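PDB 3CYM: HRDC domain-containing protein from Bifidobacterium adolescentis ATCC 15703, which is of unknown function but probably binds nucleic acid and acts as a 3'-5' exonuclease of the ribonuclease D type. Local coordinates for residues Ser222-Thr225 and Glu226-Arg229; Leu257-Asp261 and Ser262-Glu266; Arg117-Thr121 and Glu122-Arg126; Thr380-Pro383 and Val384-Ile388. One frame throughout, in Å; residues are numbered along the deposited sequence.

Contact 1: residues Ser222-Thr225 and Glu226-Arg229; sequences SHIT and EVMR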
loop_
_atom_site.group_PDB
_atom_site.type_symbol
_atom_site.label_atom_id
_atom_site.label_comp_id
_atom_site.label_asym_id
_atom_site.label_seq_id
_atom_site.Cartn_x
_atom_site.Cartn_y
_atom_site.Cartn_z
ATOM N N SER A 222 -13.550 0.962 -12.826
ATOM C CA SER A 222 -14.760 0.432 -12.201
ATOM C C SER A 222 -15.891 0.295 -13.222
ATOM O O SER A 222 -16.022 1.115 -14.142
ATOM C CB SER A 222 -15.188 1.263 -10.984
ATOM O OG SER A 222 -15.201 2.646 -11.269
ATOM N N HIS A 223 -16.671 -0.777 -13.057
ATOM C CA HIS A 223 -17.784 -1.158 -13.941
ATOM C C HIS A 223 -17.340 -1.588 -15.342
ATOM O O HIS A 223 -18.129 -1.520 -16.294
ATOM C CB HIS A 223 -18.867 -0.072 -14.008
ATOM C CG HIS A 223 -19.522 0.205 -12.692
ATOM N ND1 HIS A 223 -20.763 -0.295 -12.359
ATOM C CD2 HIS A 223 -19.105 0.922 -11.623
ATOM C CE1 HIS A 223 -21.083 0.105 -11.142
ATOM N NE2 HIS A 223 -20.094 0.842 -10.672
ATOM N N ILE A 224 -16.090 -2.061 -15.444
ATOM C CA ILE A 224 -15.483 -2.507 -16.714
ATOM C C ILE A 224 -16.170 -3.757 -17.262
ATOM O O ILE A 224 -16.208 -3.987 -18.478
ATOM C CB ILE A 224 -13.926 -2.728 -16.576
ATOM C CG1 ILE A 224 -13.248 -2.930 -17.934
ATOM C CG2 ILE A 224 -13.585 -3.874 -15.611
ATOM C CD1 ILE A 224 -13.494 -1.820 -18.892
ATOM N N THR A 225 -16.744 -4.530 -16.342
ATOM C CA THR A 225 -17.407 -5.790 -16.640
ATOM C C THR A 225 -18.626 -5.601 -17.551
ATOM O O THR A 225 -18.952 -6.475 -18.351
ATOM C CB THR A 225 -17.750 -6.567 -15.330
ATOM O OG1 THR A 225 -18.387 -7.810 -15.651
ATOM C CG2 THR A 225 -18.639 -5.752 -14.409
ATOM N N GLU A 226 -19.240 -4.422 -17.467
ATOM C CA GLU A 226 -20.399 -4.061 -18.274
ATOM C C GLU A 226 -20.054 -3.839 -19.748
ATOM O O GLU A 226 -20.942 -3.595 -20.564
ATOM C CB GLU A 226 -21.029 -2.786 -17.712
ATOM C CG GLU A 226 -21.457 -2.853 -16.247
ATOM C CD GLU A 226 -21.962 -1.518 -15.727
ATOM O OE1 GLU A 226 -22.118 -0.575 -16.535
ATOM O OE2 GLU A 226 -22.203 -1.405 -14.505
ATOM N N VAL A 227 -18.767 -3.946 -20.075
ATOM C CA VAL A 227 -18.222 -3.549 -21.371
ATOM C C VAL A 227 -17.282 -4.642 -21.928
ATOM O O VAL A 227 -16.849 -4.584 -23.083
ATOM C CB VAL A 227 -17.582 -2.100 -21.247
ATOM C CG1 VAL A 227 -16.155 -1.999 -21.752
ATOM C CG2 VAL A 227 -18.486 -1.038 -21.859
ATOM N N MET A 228 -17.031 -5.669 -21.113
ATOM C CA MET A 228 -16.103 -6.769 -21.445
ATOM C C MET A 228 -16.456 -7.663 -22.643
ATOM O O MET A 228 -15.578 -8.310 -23.203
ATOM C CB MET A 228 -15.840 -7.633 -20.210
ATOM C CG MET A 228 -14.515 -7.334 -19.524
ATOM S SD MET A 228 -14.483 -7.828 -17.786
ATOM C CE MET A 228 -14.846 -9.587 -17.880
ATOM N N ARG A 229 -17.724 -7.692 -23.042
ATOM C CA ARG A 229 -18.142 -8.406 -24.257
ATOM C C ARG A 229 -17.749 -7.654 -25.533
ATOM O O ARG A 229 -17.679 -8.236 -26.616
ATOM C CB ARG A 229 -19.658 -8.643 -24.235
ATOM C CG ARG A 229 -20.509 -7.356 -24.255
ATOM C CD ARG A 229 -21.601 -7.405 -23.202
ATOM N NE ARG A 229 -21.036 -7.392 -21.853
ATOM C CZ ARG A 229 -21.454 -8.160 -20.849
ATOM N NH1 ARG A 229 -20.866 -8.071 -19.664
ATOM N NH2 ARG A 229 -22.447 -9.027 -21.026
#

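Contact 2: residues Leu257-Asp261 and Ser262-Glu266; sequences LLLSD and SSIIE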
loop_
_atom_site.group_PDB
_atom_site.type_symbol
_atom_site.label_atom_id
_atom_site.label_comp_id
_atom_site.label_asym_id
_atom_site.label_seq_id
_atom_site.Cartn_x
_atom_site.Cartn_y
_atom_site.Cartn_z
ATOM N N LEU A 257 -9.572 12.516 -10.936
ATOM C CA LEU A 257 -9.942 13.923 -10.865
ATOM C C LEU A 257 -9.986 14.541 -12.262
ATOM O O LEU A 257 -10.699 15.516 -12.501
ATOM C CB LEU A 257 -8.995 14.700 -9.937
ATOM C CG LEU A 257 -9.229 14.529 -8.430
ATOM C CD1 LEU A 257 -8.038 15.005 -7.618
ATOM C CD2 LEU A 257 -10.487 15.269 -8.004
ATOM N N LEU A 258 -9.230 13.958 -13.189
ATOM C CA LEU A 258 -9.190 14.439 -14.568
ATOM C C LEU A 258 -10.345 13.902 -15.400
ATOM O O LEU A 258 -10.884 14.596 -16.258
ATOM C CB LEU A 258 -7.864 14.051 -15.220
ATOM C CG LEU A 258 -6.626 14.736 -14.655
ATOM C CD1 LEU A 258 -5.451 14.483 -15.584
ATOM C CD2 LEU A 258 -6.858 16.249 -14.459
ATOM N N LEU A 259 -10.705 12.651 -15.140
ATOM C CA LEU A 259 -11.750 11.965 -15.877
ATOM C C LEU A 259 -12.226 10.793 -15.020
ATOM O O LEU A 259 -11.419 9.984 -14.541
ATOM C CB LEU A 259 -11.221 11.499 -17.249
ATOM C CG LEU A 259 -12.161 10.819 -18.247
ATOM C CD1 LEU A 259 -13.201 11.783 -18.803
ATOM C CD2 LEU A 259 -11.349 10.203 -19.371
ATOM N N SER A 260 -13.536 10.724 -14.812
ATOM C CA SER A 260 -14.150 9.658 -14.040
ATOM C C SER A 260 -14.179 8.340 -14.811
ATOM O O SER A 260 -14.114 8.327 -16.043
ATOM C CB SER A 260 -15.576 10.050 -13.676
ATOM O OG SER A 260 -16.390 10.059 -14.835
ATOM N N ASP A 261 -14.302 7.240 -14.071
ATOM C CA ASP A 261 -14.497 5.911 -14.647
ATOM C C ASP A 261 -15.872 5.766 -15.298
ATOM O O ASP A 261 -15.996 5.104 -16.323
ATOM C CB ASP A 261 -14.311 4.833 -13.580
ATOM C CG ASP A 261 -12.852 4.615 -13.206
ATOM O OD1 ASP A 261 -11.977 5.357 -13.701
ATOM O OD2 ASP A 261 -12.574 3.686 -12.415
ATOM N N SER A 262 -16.891 6.393 -14.706
ATOM C CA SER A 262 -18.240 6.446 -15.286
ATOM C C SER A 262 -18.237 7.037 -16.681
ATOM O O SER A 262 -18.882 6.485 -17.563
ATOM C CB SER A 262 -19.196 7.273 -14.419
ATOM O OG SER A 262 -19.180 6.842 -13.074
ATOM N N SER A 263 -17.523 8.155 -16.866
ATOM C CA SER A 263 -17.387 8.813 -18.178
ATOM C C SER A 263 -16.736 7.907 -19.200
ATOM O O SER A 263 -17.247 7.786 -20.304
ATOM C CB SER A 263 -16.576 10.109 -18.102
ATOM O OG SER A 263 -17.275 11.106 -17.377
ATOM N N ILE A 264 -15.614 7.292 -18.812
ATOM C CA ILE A 264 -14.889 6.306 -19.626
ATOM C C ILE A 264 -15.799 5.164 -20.109
ATOM O O ILE A 264 -15.890 4.912 -21.313
ATOM C CB ILE A 264 -13.646 5.730 -18.873
ATOM C CG1 ILE A 264 -12.577 6.809 -18.689
ATOM C CG2 ILE A 264 -13.041 4.536 -19.615
ATOM C CD1 ILE A 264 -11.447 6.415 -17.769
ATOM N N ILE A 265 -16.482 4.503 -19.171
ATOM C CA ILE A 265 -17.428 3.423 -19.493
ATOM C C ILE A 265 -18.585 3.935 -20.364
ATOM O O ILE A 265 -18.956 3.297 -21.347
ATOM C CB ILE A 265 -17.944 2.712 -18.198
ATOM C CG1 ILE A 265 -16.782 2.068 -17.416
ATOM C CG2 ILE A 265 -19.031 1.678 -18.501
ATOM C CD1 ILE A 265 -16.010 1.001 -18.168
ATOM N N GLU A 266 -19.112 5.105 -20.023
ATOM C CA GLU A 266 -20.199 5.731 -20.773
ATOM C C GLU A 266 -19.867 5.935 -22.252
ATOM O O GLU A 266 -20.656 5.560 -23.126
ATOM C CB GLU A 266 -20.546 7.079 -20.153
ATOM C CG GLU A 266 -22.010 7.265 -19.880
ATOM C CD GLU A 266 -22.356 8.694 -19.503
ATOM O OE1 GLU A 266 -23.233 9.277 -20.173
ATOM O OE2 GLU A 266 -21.756 9.232 -18.541
HETATM O O HOH W 1 -15.437 12.572 -16.032
#

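Contact 3: residues Arg117-Thr121 and Glu122-Arg126; sequences RLFDT and EIAAR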
loop_
_atom_site.group_PDB
_atom_site.type_symbol
_atom_site.label_atom_id
_atom_site.label_comp_id
_atom_site.label_asym_id
_atom_site.label_seq_id
_atom_site.Cartn_x
_atom_site.Cartn_y
_atom_site.Cartn_z
ATOM N N ARG A 117 17.922 -2.962 8.640
ATOM C CA ARG A 117 17.195 -3.850 9.537
ATOM C C ARG A 117 15.775 -3.305 9.717
ATOM O O ARG A 117 15.538 -2.103 9.565
ATOM C CB ARG A 117 17.911 -3.977 10.892
ATOM C CG ARG A 117 19.149 -4.894 10.865
ATOM C CD ARG A 117 19.755 -5.140 12.238
ATOM N NE ARG A 117 20.313 -3.926 12.832
ATOM C CZ ARG A 117 20.805 -3.846 14.068
ATOM N NH1 ARG A 117 21.285 -2.692 14.516
ATOM N NH2 ARG A 117 20.821 -4.914 14.859
ATOM N N LEU A 118 14.839 -4.193 10.031
ATOM C CA LEU A 118 13.433 -3.825 10.152
ATOM C C LEU A 118 12.761 -4.498 11.329
ATOM O O LEU A 118 13.010 -5.665 11.613
ATOM C CB LEU A 118 12.685 -4.204 8.871
ATOM C CG LEU A 118 11.214 -3.828 8.694
ATOM C CD1 LEU A 118 11.071 -2.320 8.538
ATOM C CD2 LEU A 118 10.673 -4.552 7.482
ATOM N N PHE A 119 11.923 -3.741 12.029
ATOM C CA PHE A 119 10.905 -4.316 12.886
ATOM C C PHE A 119 9.575 -3.773 12.405
ATOM O O PHE A 119 9.320 -2.571 12.490
ATOM C CB PHE A 119 11.124 -3.971 14.358
ATOM C CG PHE A 119 10.211 -4.715 15.290
ATOM C CD1 PHE A 119 10.627 -5.887 15.890
ATOM C CD2 PHE A 119 8.925 -4.248 15.567
ATOM C CE1 PHE A 119 9.775 -6.596 16.741
ATOM C CE2 PHE A 119 8.075 -4.946 16.418
ATOM C CZ PHE A 119 8.502 -6.117 17.007
ATOM N N ASP A 120 8.728 -4.659 11.893
ATOM C CA ASP A 120 7.402 -4.258 11.440
ATOM C C ASP A 120 6.378 -4.498 12.558
ATOM O O ASP A 120 6.078 -5.645 12.900
ATOM C CB ASP A 120 7.032 -4.989 10.139
ATOM C CG ASP A 120 5.851 -4.366 9.403
ATOM O OD1 ASP A 120 4.920 -3.812 10.030
ATOM O OD2 ASP A 120 5.837 -4.471 8.161
ATOM N N THR A 121 5.842 -3.414 13.122
ATOM C CA THR A 121 4.895 -3.532 14.237
ATOM C C THR A 121 3.538 -4.087 13.797
ATOM O O THR A 121 2.796 -4.601 14.621
ATOM C CB THR A 121 4.680 -2.202 15.016
ATOM O OG1 THR A 121 4.324 -1.155 14.106
ATOM C CG2 THR A 121 5.922 -1.804 15.794
ATOM N N GLU A 122 3.210 -3.978 12.509
ATOM C CA GLU A 122 1.981 -4.573 12.024
ATOM C C GLU A 122 2.178 -6.068 11.886
ATOM O O GLU A 122 1.362 -6.833 12.371
ATOM C CB GLU A 122 1.489 -3.959 10.705
ATOM C CG GLU A 122 0.226 -4.656 10.170
ATOM C CD GLU A 122 -0.632 -3.796 9.262
ATOM O OE1 GLU A 122 -0.786 -4.173 8.085
ATOM O OE2 GLU A 122 -1.159 -2.758 9.720
ATOM N N ILE A 123 3.274 -6.475 11.251
ATOM C CA ILE A 123 3.581 -7.896 11.079
ATOM C C ILE A 123 3.656 -8.640 12.420
ATOM O O ILE A 123 3.047 -9.707 12.584
ATOM C CB ILE A 123 4.857 -8.091 10.223
ATOM C CG1 ILE A 123 4.570 -7.697 8.767
ATOM C CG2 ILE A 123 5.372 -9.520 10.321
ATOM C CD1 ILE A 123 5.745 -7.850 7.819
ATOM N N ALA A 124 4.377 -8.053 13.376
ATOM C CA ALA A 124 4.466 -8.567 14.744
ATOM C C ALA A 124 3.106 -8.684 15.444
ATOM O O ALA A 124 2.831 -9.692 16.084
ATOM C CB ALA A 124 5.413 -7.714 15.568
ATOM N N ALA A 125 2.250 -7.676 15.300
ATOM C CA ALA A 125 0.906 -7.724 15.901
ATOM C C ALA A 125 0.048 -8.879 15.384
ATOM O O ALA A 125 -0.655 -9.517 16.161
ATOM C CB ALA A 125 0.184 -6.399 15.707
ATOM N N ARG A 126 0.132 -9.140 14.080
ATOM C CA ARG A 126 -0.596 -10.225 13.404
ATOM C C ARG A 126 -0.141 -11.596 13.888
ATOM O O ARG A 126 -0.949 -12.464 14.214
ATOM C CB ARG A 126 -0.352 -10.184 11.890
ATOM C CG ARG A 126 -0.571 -8.865 11.207
ATOM C CD ARG A 126 -2.014 -8.626 10.915
ATOM N NE ARG A 126 -2.515 -9.341 9.746
ATOM C CZ ARG A 126 -3.330 -10.391 9.795
ATOM N NH1 ARG A 126 -3.733 -10.968 8.671
ATOM N NH2 ARG A 126 -3.737 -10.874 10.959
#

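Contact 4: residues Thr380-Pro383 and Val384-Ile388; sequences TRTP and VEIVI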
loop_
_atom_site.group_PDB
_atom_site.type_symbol
_atom_site.label_atom_id
_atom_site.label_comp_id
_atom_site.label_asym_id
_atom_site.label_seq_id
_atom_site.Cartn_x
_atom_site.Cartn_y
_atom_site.Cartn_z
ATOM N N THR A 380 -1.283 -22.858 17.397
ATOM C CA THR A 380 -0.234 -21.853 17.591
ATOM C C THR A 380 -0.784 -20.446 17.870
ATOM O O THR A 380 -0.008 -19.535 18.149
ATOM C CB THR A 380 0.733 -21.783 16.381
ATOM O OG1 THR A 380 0.047 -21.231 15.251
ATOM C CG2 THR A 380 1.286 -23.177 16.030
ATOM N N ARG A 381 -2.110 -20.286 17.803
ATOM C CA ARG A 381 -2.790 -18.992 17.988
ATOM C C ARG A 381 -2.234 -17.888 17.069
ATOM O O ARG A 381 -1.854 -16.800 17.510
ATOM C CB ARG A 381 -2.831 -18.586 19.469
ATOM C CG ARG A 381 -4.159 -18.901 20.138
ATOM C CD ARG A 381 -3.974 -19.433 21.549
ATOM N NE ARG A 381 -3.767 -20.882 21.552
ATOM C CZ ARG A 381 -4.743 -21.792 21.596
ATOM N NH1 ARG A 381 -4.442 -23.089 21.593
ATOM N NH2 ARG A 381 -6.017 -21.414 21.646
ATOM N N THR A 382 -2.190 -18.218 15.782
ATOM C CA THR A 382 -1.723 -17.345 14.723
ATOM C C THR A 382 -2.872 -17.304 13.713
ATOM O O THR A 382 -3.471 -18.338 13.455
ATOM C CB THR A 382 -0.465 -17.952 14.062
ATOM O OG1 THR A 382 0.435 -18.426 15.072
ATOM C CG2 THR A 382 0.259 -16.938 13.191
ATOM N N PRO A 383 -3.237 -16.108 13.194
ATOM C CA PRO A 383 -4.252 -16.045 12.140
ATOM C C PRO A 383 -3.888 -16.938 10.954
ATOM O O PRO A 383 -2.721 -16.993 10.555
ATOM C CB PRO A 383 -4.252 -14.569 11.735
ATOM C CG PRO A 383 -3.782 -13.855 12.939
ATOM C CD PRO A 383 -2.779 -14.766 13.576
ATOM N N VAL A 384 -4.884 -17.648 10.424
ATOM C CA VAL A 384 -4.667 -18.655 9.374
ATOM C C VAL A 384 -3.999 -18.080 8.107
ATOM O O VAL A 384 -3.169 -18.738 7.482
ATOM C CB VAL A 384 -5.974 -19.468 9.091
ATOM C CG1 VAL A 384 -7.099 -18.571 8.604
ATOM C CG2 VAL A 384 -5.722 -20.609 8.115
ATOM N N GLU A 385 -4.324 -16.827 7.787
ATOM C CA GLU A 385 -3.732 -16.166 6.626
ATOM C C GLU A 385 -2.276 -15.781 6.861
ATOM O O GLU A 385 -1.532 -15.626 5.902
ATOM C CB GLU A 385 -4.568 -14.963 6.156
ATOM C CG GLU A 385 -4.432 -13.666 6.963
ATOM C CD GLU A 385 -5.302 -12.534 6.402
ATOM O OE1 GLU A 385 -5.964 -12.739 5.365
ATOM O OE2 GLU A 385 -5.325 -11.437 7.001
ATOM N N ILE A 386 -1.883 -15.660 8.130
ATOM C CA ILE A 386 -0.502 -15.325 8.528
ATOM C C ILE A 386 0.397 -16.580 8.577
ATOM O O ILE A 386 1.570 -16.525 8.184
ATOM C CB ILE A 386 -0.497 -14.513 9.871
ATOM C CG1 ILE A 386 -1.084 -13.116 9.644
ATOM C CG2 ILE A 386 0.899 -14.388 10.500
ATOM C CD1 ILE A 386 -0.230 -12.175 8.746
ATOM N N VAL A 387 -0.171 -17.702 9.035
ATOM C CA VAL A 387 0.500 -19.019 9.057
ATOM C C VAL A 387 1.131 -19.357 7.696
ATOM O O VAL A 387 2.292 -19.768 7.623
ATOM C CB VAL A 387 -0.488 -20.150 9.496
ATOM C CG1 VAL A 387 0.147 -21.514 9.368
ATOM C CG2 VAL A 387 -0.934 -19.946 10.925
ATOM N N ILE A 388 0.350 -19.168 6.632
ATOM C CA ILE A 388 0.818 -19.227 5.248
ATOM C C ILE A 388 -0.205 -18.500 4.379
ATOM O O ILE A 388 -1.398 -18.502 4.706
ATOM C CB ILE A 388 1.064 -20.692 4.757
ATOM C CG1 ILE A 388 1.735 -20.706 3.372
ATOM C CG2 ILE A 388 -0.220 -21.533 4.828
ATOM C CD1 ILE A 388 2.536 -21.933 3.094
#

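Contact 1: residues Ser222-Thr225 and Glu226-Arg229
With CG beside the backbone N in both residues (chi1 -62° and -57°), the turn of the backbone lays His-223 and Glu-226 side by side, and the glutamate chain then runs extended. Imidazole and carboxylate point the same way, and His-223 ND1 gives its N-H to Glu-226 OE2 over 2.8 Å. The oxygen sits at the ring edge, close to the ring plane, yet is itself met from above the plane of its carboxylate; the two planes stand 77° apart. Arg-229 needs bends at chi2 and chi3 to fold its guanidinium back over the turn, where NH1 donates to Thr-225 O at 2.8 Å, the acceptor lying nearly in the guanidinium plane. The backbone between them is a short 3-10 turn in the loop joining helices 193-207 and 231-250. Its i to i+3 bond from Val-227 N to Ile-224 O measures 3.0 Å, while a weak bond from Met-228 N to Thr-225 O, at 3.5 Å, gives that carbonyl a second donor. On another side of the turn the chains of Ile-224 and Val-227 cross at about a right angle, CD1 of the first 3.9 Å from CG1 of the second, and both rest on Leu-234 of helix 231-250. The other carboxylate oxygen, Glu-226 OE1, forms a salt bridge with Lys-269. With an imidazole N-H on one oxygen and an ammonium group on the other, the carboxylate is gripped at both ends, which probably keeps it ionised and would help to stabilise positive charge on the histidine.

Contact 2: residues Leu257-Asp261 and Ser262-Glu266
Ile-264 reaches back over the first turn of its helix toward Leu-259, and its atoms can be taken in order. CB lies 3.5 Å from Asp-261 O, one turn earlier. CG1 is directed beside the backbone N (chi1 -68°), which sets it 3.7 Å from Leu-259 CD2 and also against the carbonyl oxygen of Ser-260. The chain then runs on extended, so that CD1 keeps to the same leucine methyl at 4.1 Å; the side chain also packs on Val-237 and Leu-240 of helix 231-250. The two branched chains cross obliquely. Since Ser-260 is the N-cap, Leu-259 and Ile-264 occupy positions N' and N4, and their contact is a hydrophobic staple at the start of helix 261-270 in the HRDC domain. The polar half of the same helix start belongs to Ser-260, whose OG accepts from Ser-263 N at 3.0 Å with an N-H...O angle of 157°. A water takes the N-H of Ser-260 and is also bonded to Ser-263 OG, at 2.7 Å from the latter, so the water bridges the backbone of Ser-260 and the hydroxyl of Ser-263; that hydroxyl is further tied to Ser-283 OG. Regular helical bonding starts with a weak bond from Ile-264 N to Ser-260 O and tightens at the next step, where Ile-265 N meets Asp-261 O at 3.0 Å almost straight (175°). The carboxylate of Asp-261 turns elsewhere: OD1 forms a salt bridge with Arg-244, and OD2 accepts from the backbone N of Ser-222.

Contact 3: residues Arg117-Thr121 and Glu122-Arg126
Asp-120 folds its carboxylate over the first N-H groups of the helix that it caps, against Glu-122 and Ile-123. With CG opposite the backbone N (chi1 -165°), OD1 accepts from Glu-122 N at 3.0 Å, on its anti side and 22° out of the carboxylate plane. A weak bond from Ile-123 N, at 3.4 Å, falls on the same oxygen. OD2 lies 3.4 Å from CD1 of Ile-123, whose chain crosses that of the aspartate at about a right angle. The aspartate's own carbonyl starts the regular helical bonding: Ala-124 N reaches Asp-120 O at 3.0 Å and nearly straight (172°). Phe-119, one residue before the N-cap, brings CZ to 3.8 Å from Ala-124 CB, the N'-to-N4 apolar contact of a hydrophobic staple.

The second shell fixes the cap. Asp-100 N is a further donor to Asp-120 OD1, and Ser-101 OG is bonded to OD2, so the start of helix 101-111 and the link before it hold both carboxylate oxygens. Thr-121 OG1 is likewise bonded to His-99 ND1. The side chain of Glu-122 lies about 9 Å from a bound sodium ion. Further out, Phe-119 meets the ring of Phe-200 and touches helix 176-190, while Ile-123 packs on helix 193-207. In this exonuclease domain the junction leads from strand 117-120, at one edge of the mixed sheet and bonded to strand 95-98, directly into helix 121-127.

Contact 4: residues Thr380-Pro383 and Val384-Ile388
Pro-383, Thr-382 and Ile-386 carry most of this contact, which opens the short helix 384-387. Pro-383 stands at the N-cap and works mainly through its carbonyl oxygen, which takes two backbone donors. Val-387 N approaches it at 3.1 Å, nearly in line with the C=O bond. Ile-386 N comes at 2.9 Å from above the carbonyl plane, 55° out of it, so that one oxygen serves both an i+3 and an i+4 bond. The proline ring adds a looser apolar touch, CB to Ile-386 CG1 at 4.1 Å. Thr-382 supplies methyl and CB rather than hydroxyl. Its CG2 is directed opposite the backbone N (chi1 -45° for OG1), and there it meets Ile-386 CG2 at 3.8 Å, the two chains crossing at about a right angle. CB of the threonine lies 3.7 Å from CG2 of Val-387. The segment is a helix-to-helix turn in the HRDC-like C-terminal domain: Arg-381, with positive phi, closes helix 360-380 in a Schellman motif, and the N-cap of the next helix follows two residues later. Within that turn Thr-382 OG1 donates to Thr-380 OG1 at 2.8 Å, and Thr-380 OG1 is in turn bonded to Ile-376 O, so the hydroxyl branch faces the preceding helix while the methyl branch faces the following one. Ile-386 also packs on Arg-126 and Leu-127 of helix 121-127, and its carbonyl oxygen is bonded to a glycerol, probably from the crystallisation liquor. Thr-382 touches Trp-195 of helix 193-207.

How the contacts relate
Each contact closes a local turn, and the four run in series along the chain, none nested in or crossing another. Contact 3 comes first, at the edge of the exonuclease sheet. Contact 1 then shapes the loop entering helix 231-250, and contact 2 starts helix 261-270 of the HRDC domain; these two touch, with Ile-224 CA 3.8 Å from Ile-265 CD1. Contact 4, in the C-terminal domain, returns to contact 3 through Arg-126, the centres of the two contacts lying about 15 Å apart. Contacts 2 and 3 lie on opposite sides of the chain's centre, their centres about 39 Å apart.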